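Local coordinates for uncharacterized protein (Neisseria meningitidis serogroup B, PDB 3NYM) that is of unknown function but folds as a largely helical protein of the DUF6853 family and packs against a second copy of itself, at residues I15-G18 / L19-F23; G51-D54 / N55-K58; A83-S86 / L87-M91. All blocks are in the same frame, centred on the assembly; numbering follows the deposited sequence.

Contact 1 of 3, residues I15-G18 / L19-F23; sequences INVG and LYQGF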
ATOM      1  N   ILE A  15       7.271  -0.897 -18.708  1.00 24.96           N
ATOM      2  CA  ILE A  15       7.091  -1.423 -20.065  1.00 25.37           C
ATOM      3  C   ILE A  15       8.421  -1.379 -20.828  1.00 29.09           C
ATOM      4  O   ILE A  15       8.799  -2.355 -21.481  1.00 30.19           O
ATOM      5  CB  ILE A  15       5.998  -0.660 -20.833  1.00 25.56           C
ATOM      6  CG1 ILE A  15       4.621  -0.940 -20.223  1.00 26.38           C
ATOM      7  CG2 ILE A  15       6.017  -1.039 -22.311  1.00 29.85           C
ATOM      8  CD1 ILE A  15       3.562   0.062 -20.634  1.00 24.87           C
ATOM      9  N   ASN A  16       9.146  -0.265 -20.716  1.00 26.28           N
ATOM     10  CA  ASN A  16      10.458  -0.142 -21.357  1.00 25.88           C
ATOM     11  C   ASN A  16      11.445  -1.205 -20.883  1.00 28.02           C
ATOM     12  O   ASN A  16      12.196  -1.764 -21.674  1.00 26.10           O
ATOM     13  CB  ASN A  16      11.057   1.251 -21.142  1.00 29.76           C
ATOM     14  CG  ASN A  16      10.323   2.326 -21.912  1.00 38.96           C
ATOM     15  OD1 ASN A  16       9.631   2.039 -22.892  1.00 32.95           O
ATOM     16  ND2 ASN A  16      10.476   3.576 -21.480  1.00 30.51           N
ATOM     17  N   VAL A  17      11.450  -1.482 -19.586  1.00 27.24           N
ATOM     18  CA  VAL A  17      12.345  -2.514 -19.072  1.00 32.66           C
ATOM     19  C   VAL A  17      12.001  -3.856 -19.709  1.00 28.93           C
ATOM     20  O   VAL A  17      12.883  -4.619 -20.115  1.00 30.82           O
ATOM     21  CB  VAL A  17      12.266  -2.620 -17.537  1.00 32.00           C
ATOM     22  CG1 VAL A  17      13.120  -3.778 -17.039  1.00 29.05           C
ATOM     23  CG2 VAL A  17      12.708  -1.312 -16.902  1.00 30.29           C
ATOM     24  N   GLY A  18      10.709  -4.135 -19.807  1.00 26.63           N
ATOM     25  CA  GLY A  18      10.243  -5.342 -20.462  1.00 27.05           C
ATOM     26  C   GLY A  18      10.743  -5.456 -21.892  1.00 31.58           C
ATOM     27  O   GLY A  18      11.115  -6.545 -22.345  1.00 33.48           O
ATOM     28  N   LEU A  19      10.753  -4.339 -22.612  1.00 27.24           N
ATOM     29  CA  LEU A  19      11.165  -4.358 -24.018  1.00 29.33           C
ATOM     30  C   LEU A  19      12.631  -4.761 -24.160  1.00 30.86           C
ATOM     31  O   LEU A  19      13.002  -5.425 -25.126  1.00 31.08           O
ATOM     32  CB  LEU A  19      10.909  -3.008 -24.696  1.00 25.62           C
ATOM     33  CG  LEU A  19       9.439  -2.610 -24.818  1.00 33.00           C
ATOM     34  CD1 LEU A  19       9.302  -1.172 -25.296  1.00 36.60           C
ATOM     35  CD2 LEU A  19       8.704  -3.571 -25.747  1.00 37.21           C
ATOM     36  N   TYR A  20      13.466  -4.366 -23.203  1.00 26.66           N
ATOM     37  CA  TYR A  20      14.860  -4.806 -23.225  1.00 31.54           C
ATOM     38  C   TYR A  20      14.927  -6.325 -23.127  1.00 33.57           C
ATOM     39  O   TYR A  20      15.857  -6.951 -23.625  1.00 30.37           O
ATOM     40  CB  TYR A  20      15.685  -4.126 -22.119  1.00 30.02           C
ATOM     41  CG  TYR A  20      16.084  -2.721 -22.510  1.00 30.47           C
ATOM     42  CD1 TYR A  20      17.149  -2.505 -23.381  1.00 34.93           C
ATOM     43  CD2 TYR A  20      15.368  -1.618 -22.058  1.00 28.77           C
ATOM     44  CE1 TYR A  20      17.505  -1.229 -23.778  1.00 35.20           C
ATOM     45  CE2 TYR A  20      15.716  -0.329 -22.450  1.00 32.90           C
ATOM     46  CZ  TYR A  20      16.787  -0.142 -23.309  1.00 39.00           C
ATOM     47  OH  TYR A  20      17.145   1.132 -23.704  1.00 41.44           O
ATOM     48  N   GLN A  21      13.914  -6.917 -22.511  1.00 31.00           N
ATOM     49  CA  GLN A  21      13.889  -8.365 -22.313  1.00 32.89           C
ATOM     50  C   GLN A  21      13.169  -9.089 -23.440  1.00 32.57           C
ATOM     51  O   GLN A  21      12.955 -10.296 -23.374  1.00 39.95           O
ATOM     52  CB  GLN A  21      13.267  -8.718 -20.952  1.00 27.02           C
ATOM     53  CG  GLN A  21      13.957  -8.030 -19.804  1.00 28.78           C
ATOM     54  CD  GLN A  21      13.487  -8.504 -18.450  1.00 36.79           C
ATOM     55  OE1 GLN A  21      12.762  -9.492 -18.334  1.00 41.84           O
ATOM     56  NE2 GLN A  21      13.916  -7.809 -17.409  1.00 33.79           N
ATOM     57  N   GLY A  22      12.785  -8.343 -24.467  1.00 32.78           N
ATOM     58  CA  GLY A  22      12.221  -8.944 -25.662  1.00 39.52           C
ATOM     59  C   GLY A  22      10.714  -9.135 -25.672  1.00 40.46           C
ATOM     60  O   GLY A  22      10.190  -9.867 -26.518  1.00 37.08           O
ATOM     61  N   PHE A  23      10.005  -8.484 -24.755  1.00 35.19           N
ATOM     62  CA  PHE A  23       8.542  -8.547 -24.778  1.00 35.46           C
ATOM     63  C   PHE A  23       7.872  -7.190 -24.560  1.00 31.81           C
ATOM     64  O   PHE A  23       8.463  -6.270 -24.003  1.00 31.91           O
ATOM     65  CB  PHE A  23       8.001  -9.604 -23.804  1.00 29.20           C
ATOM     66  CG  PHE A  23       8.427  -9.399 -22.382  1.00 33.37           C
ATOM     67  CD1 PHE A  23       7.756  -8.507 -21.562  1.00 32.54           C
ATOM     68  CD2 PHE A  23       9.499 -10.106 -21.857  1.00 38.20           C
ATOM     69  CE1 PHE A  23       8.153  -8.318 -20.250  1.00 35.33           C
ATOM     70  CE2 PHE A  23       9.898  -9.920 -20.540  1.00 34.74           C
ATOM     71  CZ  PHE A  23       9.224  -9.027 -19.741  1.00 37.70           C
TER
HETATM   72  O   HOH W   1       7.290  -4.616 -22.136  1.00 30.10           O
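Phe-23 folds back over Gly-18, and most of the contact turns on that glycine's carbonyl. Among the backbone hydrogen bonds, two converge on Gly-18 O. Phe-23 N reaches it at 3.3 Å in a nearly straight bond (N-H...O 168°), while Gln-21 N comes to the same Gly-18 O at 2.8 Å with a more bent one. The donors approach from opposite faces of the carbonyl plane, and neither sits on a lone pair. Gly-22, with phi of 89°, lets the chain turn back, and its N bonds to Leu-19 O. Earlier in the helix, Leu-19 N to Ile-15 O (3.0 Å) and Tyr-20 N to Asn-16 O keep the helical pattern; the bonds of Tyr-20 N and Gln-21 N to Val-17 O are weak. A water bridges the end of the turn, donating to both Ile-15 O and Phe-23 O.

Ring packing accompanies these bonds. With chi1 at 57°, CG of Phe-23 lies between its own N and carbonyl carbon, which brings one ring face beneath Gly-18 O, 3.7 Å from the plane and over its centre. Phe-23 CE1 also lies 3.6 Å from Gly-18 CA. The Tyr-20 ring instead meets Val-17 CA at its edge and Phe-80 of the second subunit edge-to-face.

Polar side chains bind outward: Gln-21 NE2 to Leu-111 O, Asn-16 ND2 to Gln-72 OE1 of the second subunit. This Schellman motif implies a helix end satisfied from within: the returning backbone takes up the carbonyls of Gly-18 and Leu-19, while the Phe-23 ring covers Gly-18 O.

Contact 2 of 3, residues G51-D54 / N55-K58; sequences GNWD and NEFK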
ATOM      1  N   GLY A  51      -5.527   0.501 -19.095  1.00 43.71           N
ATOM      2  CA  GLY A  51      -5.150   0.577 -17.696  1.00 38.03           C
ATOM      3  C   GLY A  51      -4.897   2.009 -17.264  1.00 40.19           C
ATOM      4  O   GLY A  51      -4.538   2.861 -18.080  1.00 43.81           O
ATOM      5  N   ASN A  52      -5.110   2.280 -15.981  1.00 27.80           N
ATOM      6  CA  ASN A  52      -4.802   3.584 -15.415  1.00 33.19           C
ATOM      7  C   ASN A  52      -4.521   3.407 -13.933  1.00 28.78           C
ATOM      8  O   ASN A  52      -5.444   3.286 -13.127  1.00 26.09           O
ATOM      9  CB  ASN A  52      -5.948   4.576 -15.645  1.00 36.39           C
ATOM     10  CG  ASN A  52      -5.571   6.000 -15.266  1.00 37.36           C
ATOM     11  OD1 ASN A  52      -4.868   6.228 -14.282  1.00 31.70           O
ATOM     12  ND2 ASN A  52      -6.041   6.964 -16.046  1.00 38.84           N
ATOM     13  N   TRP A  53      -3.238   3.357 -13.584  1.00 25.52           N
ATOM     14  CA  TRP A  53      -2.829   3.023 -12.222  1.00 29.86           C
ATOM     15  C   TRP A  53      -3.178   4.129 -11.250  1.00 26.54           C
ATOM     16  O   TRP A  53      -3.557   3.872 -10.112  1.00 26.65           O
ATOM     17  CB  TRP A  53      -1.322   2.746 -12.167  1.00 27.21           C
ATOM     18  CG  TRP A  53      -0.914   1.533 -12.943  1.00 28.25           C
ATOM     19  CD1 TRP A  53      -1.702   0.768 -13.758  1.00 26.25           C
ATOM     20  CD2 TRP A  53       0.388   0.938 -12.970  1.00 30.17           C
ATOM     21  NE1 TRP A  53      -0.964  -0.266 -14.295  1.00 27.83           N
ATOM     22  CE2 TRP A  53       0.321  -0.179 -13.826  1.00 27.05           C
ATOM     23  CE3 TRP A  53       1.605   1.243 -12.348  1.00 29.06           C
ATOM     24  CZ2 TRP A  53       1.417  -0.993 -14.071  1.00 27.55           C
ATOM     25  CZ3 TRP A  53       2.693   0.431 -12.593  1.00 29.95           C
ATOM     26  CH2 TRP A  53       2.592  -0.672 -13.458  1.00 25.73           C
ATOM     27  N   ASP A  54      -3.046   5.371 -11.691  1.00 25.14           N
ATOM     28  CA  ASP A  54      -3.436   6.479 -10.831  1.00 29.05           C
ATOM     29  C   ASP A  54      -4.941   6.478 -10.517  1.00 29.49           C
ATOM     30  O   ASP A  54      -5.337   6.811  -9.402  1.00 29.49           O
ATOM     31  CB  ASP A  54      -2.970   7.797 -11.429  1.00 27.99           C
ATOM     32  CG  ASP A  54      -1.455   7.880 -11.484  1.00 36.05           C
ATOM     33  OD1 ASP A  54      -0.814   7.787 -10.411  1.00 31.44           O
ATOM     34  OD2 ASP A  54      -0.901   8.002 -12.593  1.00 32.97           O
ATOM     35  N   ASN A  55      -5.772   6.091 -11.483  1.00 27.53           N
ATOM     36  CA  ASN A  55      -7.215   5.997 -11.232  1.00 32.24           C
ATOM     37  C   ASN A  55      -7.539   4.907 -10.225  1.00 28.50           C
ATOM     38  O   ASN A  55      -8.399   5.083  -9.375  1.00 30.11           O
ATOM     39  CB  ASN A  55      -8.012   5.759 -12.523  1.00 35.36           C
ATOM     40  CG  ASN A  55      -8.158   7.015 -13.365  1.00 44.23           C
ATOM     41  OD1 ASN A  55      -7.711   8.095 -12.974  1.00 40.73           O
ATOM     42  ND2 ASN A  55      -8.792   6.876 -14.533  1.00 42.98           N
ATOM     43  N   GLU A  56      -6.853   3.773 -10.324  1.00 25.04           N
ATOM     44  CA  GLU A  56      -7.041   2.707  -9.348  1.00 27.70           C
ATOM     45  C   GLU A  56      -6.725   3.218  -7.944  1.00 29.74           C
ATOM     46  O   GLU A  56      -7.487   2.999  -7.001  1.00 27.74           O
ATOM     47  CB  GLU A  56      -6.151   1.513  -9.682  1.00 27.51           C
ATOM     48  CG  GLU A  56      -6.434   0.917 -11.061  1.00 35.21           C
ATOM     49  CD  GLU A  56      -5.458  -0.185 -11.427  1.00 49.45           C
ATOM     50  OE1 GLU A  56      -4.991  -0.890 -10.509  1.00 62.33           O
ATOM     51  OE2 GLU A  56      -5.154  -0.349 -12.630  1.00 46.09           O
ATOM     52  N   PHE A  57      -5.599   3.904  -7.806  1.00 29.13           N
ATOM     53  CA  PHE A  57      -5.212   4.424  -6.502  1.00 27.09           C
ATOM     54  C   PHE A  57      -6.237   5.427  -5.982  1.00 28.83           C
ATOM     55  O   PHE A  57      -6.688   5.319  -4.842  1.00 24.74           O
ATOM     56  CB  PHE A  57      -3.817   5.061  -6.539  1.00 29.58           C
ATOM     57  CG  PHE A  57      -3.424   5.717  -5.243  1.00 24.82           C
ATOM     58  CD1 PHE A  57      -2.945   4.957  -4.183  1.00 21.46           C
ATOM     59  CD2 PHE A  57      -3.549   7.088  -5.077  1.00 27.15           C
ATOM     60  CE1 PHE A  57      -2.574   5.555  -2.963  1.00 24.98           C
ATOM     61  CE2 PHE A  57      -3.193   7.700  -3.872  1.00 27.32           C
ATOM     62  CZ  PHE A  57      -2.702   6.931  -2.810  1.00 28.23           C
ATOM     63  N   LYS A  58      -6.594   6.409  -6.802  1.00 25.12           N
ATOM     64  CA  LYS A  58      -7.511   7.452  -6.350  1.00 29.57           C
ATOM     65  C   LYS A  58      -8.884   6.882  -5.960  1.00 31.56           C
ATOM     66  O   LYS A  58      -9.506   7.341  -5.007  1.00 26.14           O
ATOM     67  CB  LYS A  58      -7.659   8.556  -7.399  1.00 35.92           C
ATOM     68  CG  LYS A  58      -8.795   8.325  -8.383  1.00 53.88           C
ATOM     69  CD  LYS A  58      -8.929   9.470  -9.380  1.00 65.19           C
ATOM     70  CE  LYS A  58     -10.091   9.237 -10.331  1.00 69.04           C
ATOM     71  NZ  LYS A  58     -10.271  10.376 -11.278  1.00 74.94           N
TER
HETATM   72  O   HOH W   2      -6.639   0.349 -14.660  1.00 36.74           O
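Asn-52 and Asn-55 meet because their first torsions differ: in Asn-52 CG stands anti to its backbone N (chi1 -171°), which carries the amide forward along the starting helix, while in Asn-55 CG lies beside its own N and swings back. The two amides thereby come to lie stacked, with planes only 11° apart and Asn-52 CG 3.4 Å from Asn-55 CG. The amide nitrogens Asn-52 ND2 and Asn-55 ND2 are 3.1 Å apart; as two donors they form no bond with each other.

The link between the residues is the capping bond, in which Asn-55 N donates to Asn-52 OD1 at 2.9 Å, with the donor well above the plane of the side-chain carbonyl. Asn-8 ND2 supplies a second hydrogen to Asn-52 OD1, and Asn-8 OD1 takes the hydrogen of Trp-53 N, so the N-terminal segment joins the cap. Asp-54 adds to this link, its carboxylate accepting from the backbone N of Leu-7 and of Asn-8.

Glu-56 runs alongside Trp-53, extended beyond CG. Its CG lies 3.3 Å from Asn-52 O, and its OE2 comes within 3.8 Å of Trp-53 CD1, with carboxylate and indole planes 61° apart. A water donates to Glu-56 OE2 (2.6 Å) and accepts from Asn-52 N, tying the carboxylate to the backbone just ahead of the helix. Glu-56 OE1 bonds to the dimethylated lysine at position 45, and Trp-53 NE1 to Asp-46 O.

The regular series starts with Glu-56 N to Asn-52 O, at 3.2 Å, followed by Phe-57 N to Trp-53 O. The position of Asn-52 and its bond from Asn-55 N make it an asparagine N-cap, opening helix 53-60, whose Trp-53 and Phe-57 pack against helix 83-113.

Contact 3 of 3, residues A83-S86 / L87-M91; sequences ASNS and LFMAM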
ATOM      1  N   ALA A  83     -20.930   2.786  12.609  1.00 26.33           N
ATOM      2  CA  ALA A  83     -19.502   2.986  12.852  1.00 21.84           C
ATOM      3  C   ALA A  83     -18.728   1.671  12.661  1.00 21.01           C
ATOM      4  O   ALA A  83     -17.696   1.633  11.995  1.00 21.39           O
ATOM      5  CB  ALA A  83     -19.270   3.552  14.241  1.00 22.18           C
ATOM      6  N   SER A  84     -19.231   0.594  13.251  1.00 23.00           N
ATOM      7  CA  SER A  84     -18.604  -0.720  13.108  1.00 19.66           C
ATOM      8  C   SER A  84     -18.484  -1.109  11.637  1.00 23.34           C
ATOM      9  O   SER A  84     -17.398  -1.429  11.148  1.00 25.27           O
ATOM     10  CB  SER A  84     -19.432  -1.781  13.839  1.00 27.24           C
ATOM     11  OG  SER A  84     -18.800  -3.049  13.755  1.00 30.57           O
ATOM     12  N   ASN A  85     -19.606  -1.093  10.922  1.00 24.54           N
ATOM     13  CA  ASN A  85     -19.577  -1.499   9.503  1.00 22.82           C
ATOM     14  C   ASN A  85     -18.655  -0.623   8.661  1.00 27.17           C
ATOM     15  O   ASN A  85     -17.903  -1.116   7.814  1.00 23.60           O
ATOM     16  CB  ASN A  85     -20.981  -1.512   8.901  1.00 27.44           C
ATOM     17  CG  ASN A  85     -20.962  -1.908   7.444  1.00 30.71           C
ATOM     18  OD1 ASN A  85     -21.098  -1.064   6.553  1.00 29.16           O
ATOM     19  ND2 ASN A  85     -20.737  -3.195   7.189  1.00 21.19           N
ATOM     20  N   SER A  86     -18.712   0.681   8.906  1.00 27.82           N
ATOM     21  CA  SER A  86     -17.887   1.631   8.177  1.00 23.80           C
ATOM     22  C   SER A  86     -16.393   1.410   8.422  1.00 26.51           C
ATOM     23  O   SER A  86     -15.592   1.489   7.497  1.00 24.42           O
ATOM     24  CB  SER A  86     -18.291   3.059   8.536  1.00 27.36           C
ATOM     25  OG  SER A  86     -19.636   3.291   8.150  1.00 34.31           O
ATOM     26  N   LEU A  87     -16.017   1.144   9.667  1.00 22.88           N
ATOM     27  CA  LEU A  87     -14.628   0.782   9.980  1.00 26.10           C
ATOM     28  C   LEU A  87     -14.205  -0.487   9.262  1.00 26.07           C
ATOM     29  O   LEU A  87     -13.077  -0.593   8.770  1.00 29.03           O
ATOM     30  CB  LEU A  87     -14.452   0.559  11.486  1.00 27.26           C
ATOM     31  CG  LEU A  87     -13.739   1.602  12.327  1.00 36.12           C
ATOM     32  CD1 LEU A  87     -13.562   1.049  13.736  1.00 29.33           C
ATOM     33  CD2 LEU A  87     -12.404   1.961  11.723  1.00 30.01           C
ATOM     34  N   PHE A  88     -15.107  -1.462   9.223  1.00 27.82           N
ATOM     35  CA  PHE A  88     -14.837  -2.732   8.557  1.00 23.52           C
ATOM     36  C   PHE A  88     -14.543  -2.499   7.083  1.00 31.28           C
ATOM     37  O   PHE A  88     -13.566  -3.029   6.533  1.00 28.01           O
ATOM     38  CB  PHE A  88     -16.030  -3.679   8.717  1.00 22.42           C
ATOM     39  CG  PHE A  88     -15.944  -4.905   7.870  1.00 30.79           C
ATOM     40  CD1 PHE A  88     -15.153  -5.974   8.251  1.00 41.51           C
ATOM     41  CD2 PHE A  88     -16.669  -4.996   6.690  1.00 34.97           C
ATOM     42  CE1 PHE A  88     -15.078  -7.116   7.459  1.00 41.94           C
ATOM     43  CE2 PHE A  88     -16.602  -6.131   5.902  1.00 38.68           C
ATOM     44  CZ  PHE A  88     -15.806  -7.192   6.287  1.00 39.09           C
HETATM   45  N   MSE A  89     -15.378  -1.691   6.442  1.00 28.34           N
HETATM   46  CA  MSE A  89     -15.193  -1.423   5.017  1.00 29.09           C
HETATM   47  C   MSE A  89     -13.934  -0.581   4.771  1.00 23.92           C
HETATM   48  O   MSE A  89     -13.225  -0.800   3.787  1.00 23.07           O
HETATM   49  CB  MSE A  89     -16.431  -0.770   4.410  1.00 22.59           C
HETATM   50  CG  MSE A  89     -17.642  -1.709   4.358  1.00 22.80           C
HETATM   51 SE   MSE A  89     -17.349  -3.275   3.214  0.71 32.30          SE
HETATM   52  CE  MSE A  89     -17.172  -2.348   1.511  1.00 37.60           C
ATOM     53  N   ALA A  90     -13.655   0.380   5.648  1.00 22.06           N
ATOM     54  CA  ALA A  90     -12.369   1.105   5.553  1.00 19.19           C
ATOM     55  C   ALA A  90     -11.199   0.130   5.592  1.00 29.01           C
ATOM     56  O   ALA A  90     -10.215   0.278   4.853  1.00 28.37           O
ATOM     57  CB  ALA A  90     -12.223   2.143   6.676  1.00 19.12           C
HETATM   58  N   MSE A  91     -11.308  -0.865   6.465  1.00 25.18           N
HETATM   59  CA  MSE A  91     -10.276  -1.885   6.611  1.00 28.67           C
HETATM   60  C   MSE A  91     -10.064  -2.576   5.285  1.00 27.47           C
HETATM   61  O   MSE A  91      -8.936  -2.752   4.828  1.00 27.57           O
HETATM   62  CB  MSE A  91     -10.713  -2.917   7.640  1.00 31.83           C
HETATM   63  CG  MSE A  91      -9.674  -3.281   8.641  1.00 32.01           C
HETATM   64 SE   MSE A  91     -10.111  -5.000   9.406  0.63 41.53          SE
HETATM   65  CE  MSE A  91     -10.031  -5.958   7.698  1.00 42.86           C
TER
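Phe-88 presents a ring edge to Asn-85 O, which lies near the ring plane, while its CB is 3.3 Å from that same Asn-85 O. The ring is placed by CG standing anti to the backbone N (chi1 170°), and from there it extends away from residues 83-86. The amide of Asn-85, the other flat group, takes the same first torsion, and its OD1 comes within 4.1 Å of Met-89 CG.

Asn-85 and Met-89, a selenomethionine, are one turn apart and run side by side in the same direction. CG of Met-89 also lies 3.5 Å from Asn-85 O, so the backbone and side-chain oxygens of Asn-85 both approach it from the side of the preceding turn. Beyond CG the chain bends at chi2 and again at chi3, which carries the selenium away from the earlier turn; on this flank Met-89 touches Tyr-67 of helix 64-76.

Four successive backbone hydrogen bonds give the framework. Leu-87 N bonds to Ala-83 O at 2.9 Å, and Phe-88 N bonds to Ser-84 O at 3.0 Å. Met-89 N to Asn-85 O and Ala-90 N to Ser-86 O repeat the spacing, with N-H...O angles of 157° to 165° throughout. Ser-86 OG turns back to the carbonyl of Ile-82, so the polar end of this buried side chain is satisfied just ahead of the segment.

Alongside Met-89, three small residues face helix 64-76: Ala-83 meets Ala-74, Ser-86 meets Val-70 and Ala-90 meets Met-68. Elsewhere, Leu-87 packs on Leu-112 and Ala-83 on Trp-123, both of the second subunit. The arrangement is a regular run of i+4 to i alpha-helical hydrogen bonds at the start of the long helix 83-113, joining a helix-helix interface within the chain to the subunit interface.

In the fold
Along the chain the three contacts come in series, none enclosing or crossing another, and each is a turn of local structure and not a long closed loop. Contact 1 finishes helix 13-20, contact 2 starts helix 53-60, and contact 3 forms the first turns of helix 83-113. That long helix connects them: contact 1 touches it at Leu-111, contact 2 at Leu-97, Ile-100 and Ile-104, and contact 3 is part of it. Contacts 1 and 3 lie on opposite sides of the chain's centre, their own centres about 42 Å apart, yet both reach the second subunit. Contact 2 has its centre about 22 Å from that of contact 1 and about 23 Å from that of contact 3.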